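Sperm-specific class P protein 34 (Caenorhabditis elegans, PDB 1M1S) is of unknown function but belongs to the major sperm protein family, whose members form immunoglobulin-like beta-sandwich domains. Local coordinates at residues A[34-38]-A[88-93]. Sequence-based numbering, arbitrary orientation.
Sequences ESDSR and EVPAEE
A backbone pairing, extended by an arginine reaching to a turn, joins the loop leading into strand 38-45 to the turn that follows the adjacent antiparallel strand 79-89, at one pole of the major sperm protein fold. Where the backbones meet, Val89 N donates to Arg38 O at 2.6 Å, coming from above the carbonyl plane (37° out of it). The same oxygen receives a CA-H...O contact from Glu88 CA, 3.3 Å away. Beyond this bond the contact passes to the Arg38 side chain. With CG anti to the backbone N (chi1 -159°), the chain runs obliquely past Val89, with Arg38 CB 3.7 Å from Val89 CG2, then bends at its middle torsions toward the type I turn from Pro90 to Glu93. There NH2 of Arg38 donates to Glu93 O over 3.3 Å, an almost straight bond (165°) lying near the guanidinium plane. NH1 of Arg38 lies 3.2 Å from Pro90 O, at the edge of the group, and also close to Ala91 O, which comes in obliquely. Cut back to an alanine, this position would lose the guanidinium, and the Glu93 carbonyl would probably be left without this donor and Phe59 without its cationic partner. On the approach to Arg38, Ser35 OG closes an ST turn by accepting from Ser37 N at 3.2 Å, while Ser37 OG lies 3.8 Å from Glu88 CB. Phe59 makes a cation-pi contact with Arg38, Val89 packs on Ala40 of strand 38-45 and on Pro99, and Glu93 touches Ala98, bringing the turn against helix 98-101.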
# COMPACT_ATOMS: atom_id res chain seq x y z
N GLU A 34 -12.42 -4.55 4.79
CA GLU A 34 -13.39 -4.76 5.85
C GLU A 34 -14.72 -4.15 5.45
O GLU A 34 -15.68 -4.25 6.21
CB GLU A 34 -12.93 -4.14 7.15
CG GLU A 34 -11.81 -4.85 7.86
CD GLU A 34 -12.22 -6.18 8.47
OE1 GLU A 34 -13.40 -6.59 8.37
OE2 GLU A 34 -11.35 -6.84 9.07
N SER A 35 -14.77 -3.54 4.27
CA SER A 35 -16.01 -2.92 3.79
C SER A 35 -16.77 -3.95 2.98
O SER A 35 -16.22 -4.97 2.56
CB SER A 35 -15.72 -1.71 2.90
OG SER A 35 -16.92 -1.00 2.59
N ASP A 36 -18.07 -3.71 2.84
CA ASP A 36 -18.88 -4.61 2.04
C ASP A 36 -18.90 -4.06 0.62
O ASP A 36 -19.54 -4.60 -0.28
CB ASP A 36 -20.28 -4.74 2.63
CG ASP A 36 -20.28 -5.38 3.99
OD1 ASP A 36 -19.71 -6.49 4.15
OD2 ASP A 36 -20.87 -4.76 4.89
N SER A 37 -18.16 -2.97 0.44
CA SER A 37 -18.03 -2.30 -0.83
C SER A 37 -16.62 -2.54 -1.31
O SER A 37 -15.75 -2.92 -0.53
CB SER A 37 -18.24 -0.81 -0.66
OG SER A 37 -17.70 -0.12 -1.77
N ARG A 38 -16.39 -2.32 -2.60
CA ARG A 38 -15.07 -2.51 -3.17
C ARG A 38 -14.22 -1.28 -2.90
O ARG A 38 -14.74 -0.17 -2.72
CB ARG A 38 -15.20 -2.79 -4.67
CG ARG A 38 -13.99 -3.49 -5.31
CD ARG A 38 -14.46 -4.43 -6.45
NE ARG A 38 -13.75 -4.27 -7.72
CZ ARG A 38 -13.98 -3.31 -8.62
NH1 ARG A 38 -14.91 -2.38 -8.39
NH2 ARG A 38 -13.30 -3.30 -9.74
N GLU A 88 -13.88 3.95 -1.49
CA GLU A 88 -14.90 2.97 -1.82
C GLU A 88 -15.27 3.13 -3.27
O GLU A 88 -15.32 4.25 -3.76
CB GLU A 88 -16.12 3.19 -0.97
CG GLU A 88 -15.93 2.69 0.41
CD GLU A 88 -16.74 3.46 1.41
OE1 GLU A 88 -17.82 3.96 1.02
OE2 GLU A 88 -16.29 3.59 2.57
N VAL A 89 -15.49 2.02 -3.96
CA VAL A 89 -15.83 2.10 -5.37
C VAL A 89 -16.94 1.15 -5.80
O VAL A 89 -17.05 0.02 -5.28
CB VAL A 89 -14.56 1.85 -6.27
CG1 VAL A 89 -13.51 2.93 -6.04
CG2 VAL A 89 -13.97 0.48 -6.00
N PRO A 90 -17.81 1.59 -6.75
CA PRO A 90 -18.89 0.71 -7.20
C PRO A 90 -18.23 -0.39 -8.00
O PRO A 90 -17.16 -0.16 -8.59
CB PRO A 90 -19.67 1.59 -8.17
CG PRO A 90 -19.35 2.96 -7.72
CD PRO A 90 -17.90 2.89 -7.44
N ALA A 91 -18.87 -1.55 -8.04
CA ALA A 91 -18.36 -2.67 -8.82
C ALA A 91 -17.95 -2.14 -10.22
O ALA A 91 -16.86 -2.43 -10.72
CB ALA A 91 -19.45 -3.74 -8.93
N GLU A 92 -18.78 -1.21 -10.70
CA GLU A 92 -18.68 -0.51 -12.00
C GLU A 92 -17.36 0.14 -12.36
O GLU A 92 -17.03 0.25 -13.54
CB GLU A 92 -19.80 0.55 -12.08
CG GLU A 92 -19.61 1.62 -13.15
CD GLU A 92 -20.92 2.11 -13.74
OE1 GLU A 92 -21.97 1.92 -13.08
OE2 GLU A 92 -20.91 2.67 -14.87
N GLU A 93 -16.60 0.55 -11.34
CA GLU A 93 -15.31 1.20 -11.57
C GLU A 93 -14.16 0.38 -12.14
O GLU A 93 -13.64 -0.56 -11.53
CB GLU A 93 -14.85 1.96 -10.32
CG GLU A 93 -13.62 2.85 -10.58
CD GLU A 93 -13.85 3.87 -11.70
OE1 GLU A 93 -14.40 4.95 -11.41
OE2 GLU A 93 -13.48 3.59 -12.86